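Local coordinates for VgrG protein (Vibrio cholerae, PDB 4DTH), which is an actin cross-linking toxin whose ACD domain binds ATP and magnesium, and probably uses them to join G-actin molecules covalently, at residues K237-I249 with P261-W275. Numbering follows the deposited sequence.
Sequences KTAELAKKFGIYI and PNANGLTDPKVKNAW. With ATP (adenosine-5'-triphosphate), chain B; SO4 (sulfate ion), chain J; SO4 (sulfate ion), chain F.
Lys237 and Leu241 lie over one face of the Trp275 indole in the actin cross-linking domain, where the end of helix 221-245 packs obliquely antiparallel (139°) against the short helix 269-275, and the long loop between them folds back over the first helix's C-terminus. The apolar contacts come first. Lys237 CG sits 3.6 Å from the centroid of the six-membered ring of Trp275, and Leu241 CD1 lies over the five-membered ring, both CH-pi contacts. In Lys237, chi1 of -176° puts CG over the ring, and the bend at chi2 turns the rest of the chain off it, so that NZ reaches Glu240 OE2 in a salt bridge; a water joins the same NZ to Ala274 O. The other leucine branch, Leu241 CD2, meets Ala274 CB at 3.6 Å. Toward the C-terminal end of helix 221-245, Val271 CG2 covers one face of the Phe245 ring while Lys244 CG covers the opposite one. The same Val271 methyl meets Ile247 CD1 tip to tip, and Ile247 CG2 packs on Gly265 CA.

The direct hydrogen bonds gather at the helix end, which Gly246 leaves with positive phi. Asn262 N gives a nearly straight 2.8 Å bond to Phe245 O, approaching from above the carbonyl plane. Asn262 ND2 reaches Lys244 O at 3.2 Å, in plane and on a lone pair, so one residue grips two successive carbonyls. Water links Gly246 O to Ala263 O.

Lys272, part of the ATP pocket, has its CB turned away from segment 237-249. Lys272 NZ donates to O3 of a sulfate, probably from the crystallisation liquor, at 3.0 Å and, only weakly, to ATP O1G at 3.4 Å.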
loop_
_atom_site.group_PDB
_atom_site.type_symbol
_atom_site.label_atom_id
_atom_site.label_comp_id
_atom_site.label_asym_id
_atom_site.label_seq_id
_atom_site.Cartn_x
_atom_site.Cartn_y
_atom_site.Cartn_z
ATOM N N LYS A 237 5.011 18.489 -1.907
ATOM C CA LYS A 237 4.238 17.907 -0.807
ATOM C C LYS A 237 5.162 17.337 0.282
ATOM O O LYS A 237 4.879 17.512 1.473
ATOM C CB LYS A 237 3.243 16.842 -1.310
ATOM C CG LYS A 237 2.340 16.258 -0.213
ATOM C CD LYS A 237 1.363 17.282 0.367
ATOM C CE LYS A 237 0.383 16.619 1.299
ATOM N NZ LYS A 237 -0.606 17.611 1.789
ATOM N N THR A 238 6.271 16.674 -0.130
ATOM C CA THR A 238 7.237 16.113 0.823
ATOM C C THR A 238 7.835 17.248 1.670
ATOM O O THR A 238 7.918 17.119 2.893
ATOM C CB THR A 238 8.283 15.249 0.114
ATOM O OG1 THR A 238 7.604 14.193 -0.570
ATOM C CG2 THR A 238 9.283 14.626 1.099
ATOM N N ALA A 239 8.218 18.365 1.019
ATOM C CA ALA A 239 8.759 19.528 1.712
ATOM C C ALA A 239 7.711 20.112 2.677
ATOM O O ALA A 239 8.036 20.387 3.837
ATOM C CB ALA A 239 9.219 20.569 0.703
ATOM N N GLU A 240 6.431 20.204 2.231
ATOM C CA GLU A 240 5.338 20.694 3.083
ATOM C C GLU A 240 5.179 19.819 4.324
ATOM O O GLU A 240 5.098 20.347 5.442
ATOM C CB GLU A 240 4.018 20.754 2.285
ATOM C CG GLU A 240 2.798 21.162 3.100
ATOM C CD GLU A 240 1.483 20.757 2.461
ATOM O OE1 GLU A 240 1.108 21.360 1.431
ATOM O OE2 GLU A 240 0.836 19.817 2.977
ATOM N N LEU A 241 5.165 18.489 4.136
ATOM C CA LEU A 241 5.006 17.544 5.241
ATOM C C LEU A 241 6.202 17.540 6.177
ATOM O O LEU A 241 6.009 17.445 7.381
ATOM C CB LEU A 241 4.717 16.130 4.725
ATOM C CG LEU A 241 3.394 15.963 3.975
ATOM C CD1 LEU A 241 3.344 14.626 3.289
ATOM C CD2 LEU A 241 2.203 16.121 4.904
ATOM N N ALA A 242 7.427 17.666 5.633
ATOM C CA ALA A 242 8.657 17.700 6.439
ATOM C C ALA A 242 8.630 18.924 7.360
ATOM O O ALA A 242 9.023 18.826 8.517
ATOM C CB ALA A 242 9.880 17.756 5.530
ATOM N N LYS A 243 8.126 20.057 6.854
ATOM C CA LYS A 243 8.005 21.308 7.598
ATOM C C LYS A 243 6.892 21.189 8.638
ATOM O O LYS A 243 7.074 21.573 9.799
ATOM C CB LYS A 243 7.677 22.425 6.601
ATOM C CG LYS A 243 8.387 23.719 6.863
ATOM C CD LYS A 243 7.907 24.760 5.861
ATOM C CE LYS A 243 7.305 25.948 6.561
ATOM N NZ LYS A 243 6.688 26.899 5.604
ATOM N N LYS A 244 5.730 20.657 8.211
ATOM C CA LYS A 244 4.549 20.490 9.062
ATOM C C LYS A 244 4.826 19.544 10.242
ATOM O O LYS A 244 4.530 19.891 11.402
ATOM C CB LYS A 244 3.410 19.925 8.185
ATOM C CG LYS A 244 2.182 19.430 8.904
ATOM C CD LYS A 244 1.382 20.553 9.479
ATOM C CE LYS A 244 0.055 20.077 9.986
ATOM N NZ LYS A 244 -0.612 21.146 10.766
ATOM N N PHE A 245 5.397 18.368 9.951
ATOM C CA PHE A 245 5.617 17.327 10.955
ATOM C C PHE A 245 7.007 17.279 11.590
ATOM O O PHE A 245 7.229 16.464 12.482
ATOM C CB PHE A 245 5.222 15.962 10.378
ATOM C CG PHE A 245 3.737 15.807 10.131
ATOM C CD1 PHE A 245 2.860 15.573 11.186
ATOM C CD2 PHE A 245 3.215 15.911 8.847
ATOM C CE1 PHE A 245 1.486 15.424 10.956
ATOM C CE2 PHE A 245 1.839 15.752 8.615
ATOM C CZ PHE A 245 0.986 15.510 9.671
ATOM N N GLY A 246 7.920 18.125 11.120
ATOM C CA GLY A 246 9.290 18.166 11.629
ATOM C C GLY A 246 10.015 16.865 11.344
ATOM O O GLY A 246 10.475 16.191 12.264
ATOM N N ILE A 247 10.088 16.496 10.055
ATOM C CA ILE A 247 10.690 15.225 9.639
ATOM C C ILE A 247 12.143 15.427 9.230
ATOM O O ILE A 247 12.425 16.308 8.423
ATOM C CB ILE A 247 9.865 14.587 8.483
ATOM C CG1 ILE A 247 8.381 14.384 8.895
ATOM C CG2 ILE A 247 10.490 13.250 8.020
ATOM C CD1 ILE A 247 7.438 14.034 7.728
ATOM N N TYR A 248 13.043 14.542 9.707
ATOM C CA TYR A 248 14.447 14.586 9.283
ATOM C C TYR A 248 14.519 13.904 7.910
ATOM O O TYR A 248 14.297 12.694 7.822
ATOM C CB TYR A 248 15.333 13.839 10.295
ATOM C CG TYR A 248 15.600 14.655 11.538
ATOM C CD1 TYR A 248 14.668 14.716 12.572
ATOM C CD2 TYR A 248 16.781 15.378 11.677
ATOM C CE1 TYR A 248 14.892 15.500 13.704
ATOM C CE2 TYR A 248 17.026 16.147 12.812
ATOM C CZ TYR A 248 16.076 16.210 13.820
ATOM O OH TYR A 248 16.319 16.962 14.942
ATOM N N ILE A 249 14.778 14.707 6.846
ATOM C CA ILE A 249 14.914 14.276 5.438
ATOM C C ILE A 249 16.360 14.443 5.046
ATOM O O ILE A 249 16.838 15.578 5.006
ATOM C CB ILE A 249 14.033 15.111 4.440
ATOM C CG1 ILE A 249 12.560 15.233 4.871
ATOM C CG2 ILE A 249 14.200 14.625 2.972
ATOM C CD1 ILE A 249 11.716 14.007 4.744
ATOM N N PRO A 261 9.842 18.316 15.978
ATOM C CA PRO A 261 9.295 17.064 15.419
ATOM C C PRO A 261 7.987 16.613 16.082
ATOM O O PRO A 261 7.834 16.686 17.316
ATOM C CB PRO A 261 10.419 16.058 15.667
ATOM C CG PRO A 261 11.652 16.882 15.681
ATOM C CD PRO A 261 11.257 18.143 16.384
ATOM N N ASN A 262 7.007 16.239 15.252
ATOM C CA ASN A 262 5.738 15.728 15.742
ATOM C C ASN A 262 5.287 14.511 14.954
ATOM O O ASN A 262 4.101 14.220 14.893
ATOM C CB ASN A 262 4.670 16.816 15.895
ATOM C CG ASN A 262 4.327 17.556 14.630
ATOM O OD1 ASN A 262 3.303 17.294 13.993
ATOM N ND2 ASN A 262 5.144 18.546 14.282
ATOM N N ALA A 263 6.264 13.787 14.363
ATOM C CA ALA A 263 6.075 12.528 13.646
ATOM C C ALA A 263 7.397 11.788 13.682
ATOM O O ALA A 263 8.454 12.419 13.809
ATOM C CB ALA A 263 5.637 12.766 12.202
ATOM N N ASN A 264 7.352 10.455 13.568
ATOM C CA ASN A 264 8.577 9.667 13.619
ATOM C C ASN A 264 9.313 9.537 12.272
ATOM O O ASN A 264 10.415 8.988 12.214
ATOM C CB ASN A 264 8.349 8.327 14.321
ATOM C CG ASN A 264 7.836 8.465 15.750
ATOM O OD1 ASN A 264 7.047 7.647 16.228
ATOM N ND2 ASN A 264 8.248 9.508 16.468
ATOM N N GLY A 265 8.726 10.091 11.222
ATOM C CA GLY A 265 9.321 10.061 9.895
ATOM C C GLY A 265 8.282 10.028 8.807
ATOM O O GLY A 265 7.090 10.176 9.083
ATOM N N LEU A 266 8.740 9.821 7.560
ATOM C CA LEU A 266 7.864 9.738 6.379
ATOM C C LEU A 266 6.863 8.573 6.465
ATOM O O LEU A 266 5.767 8.678 5.902
ATOM C CB LEU A 266 8.681 9.624 5.079
ATOM C CG LEU A 266 9.513 10.851 4.662
ATOM C CD1 LEU A 266 10.465 10.498 3.512
ATOM C CD2 LEU A 266 8.613 12.027 4.282
ATOM N N THR A 267 7.224 7.485 7.187
ATOM C CA THR A 267 6.367 6.292 7.326
ATOM C C THR A 267 5.384 6.372 8.490
ATOM O O THR A 267 4.585 5.449 8.680
ATOM C CB THR A 267 7.212 5.015 7.407
ATOM O OG1 THR A 267 8.008 5.074 8.588
ATOM C CG2 THR A 267 8.095 4.825 6.193
ATOM N N ASP A 268 5.434 7.449 9.273
ATOM C CA ASP A 268 4.524 7.611 10.398
ATOM C C ASP A 268 3.077 7.577 9.873
ATOM O O ASP A 268 2.796 8.277 8.895
ATOM C CB ASP A 268 4.816 8.941 11.121
ATOM C CG ASP A 268 4.090 9.105 12.437
ATOM O OD1 ASP A 268 2.846 8.983 12.448
ATOM O OD2 ASP A 268 4.745 9.462 13.434
ATOM N N PRO A 269 2.167 6.748 10.458
ATOM C CA PRO A 269 0.779 6.692 9.948
ATOM C C PRO A 269 0.106 8.046 9.746
ATOM O O PRO A 269 -0.639 8.189 8.780
ATOM C CB PRO A 269 0.037 5.859 10.998
ATOM C CG PRO A 269 1.083 5.042 11.648
ATOM C CD PRO A 269 2.362 5.811 11.590
ATOM N N LYS A 270 0.367 9.044 10.625
ATOM C CA LYS A 270 -0.260 10.348 10.425
ATOM C C LYS A 270 0.286 11.094 9.208
ATOM O O LYS A 270 -0.454 11.852 8.581
ATOM C CB LYS A 270 -0.308 11.204 11.699
ATOM C CG LYS A 270 1.007 11.703 12.226
ATOM C CD LYS A 270 0.744 12.396 13.555
ATOM C CE LYS A 270 1.952 12.403 14.428
ATOM N NZ LYS A 270 1.720 13.188 15.668
ATOM N N VAL A 271 1.565 10.852 8.859
ATOM C CA VAL A 271 2.185 11.459 7.677
ATOM C C VAL A 271 1.590 10.798 6.428
ATOM O O VAL A 271 1.199 11.496 5.489
ATOM C CB VAL A 271 3.733 11.406 7.709
ATOM C CG1 VAL A 271 4.337 11.966 6.417
ATOM C CG2 VAL A 271 4.272 12.160 8.923
ATOM N N LYS A 272 1.491 9.457 6.432
ATOM C CA LYS A 272 0.885 8.734 5.314
ATOM C C LYS A 272 -0.569 9.190 5.111
ATOM O O LYS A 272 -0.989 9.399 3.971
ATOM C CB LYS A 272 0.917 7.226 5.592
ATOM C CG LYS A 272 2.285 6.584 5.509
ATOM C CD LYS A 272 2.089 5.075 5.735
ATOM C CE LYS A 272 3.328 4.263 5.523
ATOM N NZ LYS A 272 3.040 2.809 5.687
ATOM N N ASN A 273 -1.318 9.394 6.221
ATOM C CA ASN A 273 -2.708 9.856 6.165
ATOM C C ASN A 273 -2.831 11.241 5.540
ATOM O O ASN A 273 -3.779 11.489 4.800
ATOM C CB ASN A 273 -3.352 9.823 7.549
ATOM C CG ASN A 273 -3.663 8.422 8.023
ATOM O OD1 ASN A 273 -3.619 7.452 7.256
ATOM N ND2 ASN A 273 -3.954 8.279 9.306
ATOM N N ALA A 274 -1.846 12.122 5.800
ATOM C CA ALA A 274 -1.825 13.476 5.251
ATOM C C ALA A 274 -1.730 13.504 3.719
ATOM O O ALA A 274 -2.214 14.455 3.115
ATOM C CB ALA A 274 -0.706 14.287 5.873
ATOM N N TRP A 275 -1.141 12.463 3.082
ATOM C CA TRP A 275 -1.092 12.377 1.619
ATOM C C TRP A 275 -2.504 12.119 1.055
ATOM O O TRP A 275 -2.802 12.578 -0.050
ATOM C CB TRP A 275 -0.173 11.233 1.157
ATOM C CG TRP A 275 1.288 11.552 1.240
ATOM C CD1 TRP A 275 2.123 11.302 2.286
ATOM C CD2 TRP A 275 2.097 12.133 0.207
ATOM N NE1 TRP A 275 3.406 11.677 1.968
ATOM C CE2 TRP A 275 3.412 12.234 0.716
ATOM C CE3 TRP A 275 1.828 12.632 -1.082
ATOM C CZ2 TRP A 275 4.458 12.808 -0.016
ATOM C CZ3 TRP A 275 2.873 13.175 -1.819
ATOM C CH2 TRP A 275 4.170 13.261 -1.288
HETATM P PG ATP B . 3.430 -0.320 3.349
HETATM O O1G ATP B . 2.393 0.719 3.063
HETATM O O2G ATP B . 4.755 0.060 2.751
HETATM O O3G ATP B . 3.621 -0.543 4.823
HETATM P PB ATP B . 3.413 -3.074 2.501
HETATM O O1B ATP B . 4.851 -3.063 2.164
HETATM O O2B ATP B . 3.228 -3.834 3.792
HETATM O O3B ATP B . 2.919 -1.677 2.668
HETATM P PA ATP B . 2.670 -3.719 -0.152
HETATM O O1A ATP B . 3.763 -2.799 -0.533
HETATM O O2A ATP B . 3.026 -5.107 -0.691
HETATM O O3A ATP B . 2.573 -3.781 1.333
HETATM O "O5'" ATP B . 1.298 -3.177 -0.785
HETATM C "C5'" ATP B . 0.183 -4.083 -0.741
HETATM C "C4'" ATP B . -1.014 -3.553 -1.484
HETATM O "O4'" ATP B . -0.650 -3.238 -2.859
HETATM C "C3'" ATP B . -2.161 -4.559 -1.592
HETATM O "O3'" ATP B . -3.441 -3.933 -1.554
HETATM C "C2'" ATP B . -1.885 -5.205 -2.943
HETATM O "O2'" ATP B . -2.991 -5.908 -3.484
HETATM C "C1'" ATP B . -1.502 -3.969 -3.730
HETATM N N9 ATP B . -0.821 -4.193 -5.008
HETATM C C8 ATP B . 0.355 -4.863 -5.214
HETATM N N7 ATP B . 0.728 -4.893 -6.470
HETATM C C5 ATP B . -0.273 -4.199 -7.137
HETATM C C6 ATP B . -0.467 -3.861 -8.491
HETATM N N6 ATP B . 0.380 -4.194 -9.475
HETATM N N1 ATP B . -1.568 -3.142 -8.807
HETATM C C2 ATP B . -2.412 -2.788 -7.833
HETATM N N3 ATP B . -2.335 -3.043 -6.530
HETATM C C4 ATP B . -1.236 -3.762 -6.237
HETATM S S SO4 J . 4.028 25.438 3.708
HETATM O O1 SO4 J . 3.905 25.342 5.163
HETATM O O2 SO4 J . 5.116 26.360 3.379
HETATM O O3 SO4 J . 4.321 24.116 3.146
HETATM O O4 SO4 J . 2.760 25.936 3.157
HETATM S S SO4 F . 0.213 2.062 8.344
HETATM O O1 SO4 F . 0.097 0.885 9.212
HETATM O O2 SO4 F . -0.630 3.117 8.849
HETATM O O3 SO4 F . 1.605 2.472 8.303
HETATM O O4 SO4 F . -0.207 1.707 6.987
HETATM O O HOH W 1 -2.243 17.275 3.966
HETATM O O HOH W 2 1.620 19.281 12.903
HETATM O O HOH W 3 10.767 13.598 13.157
#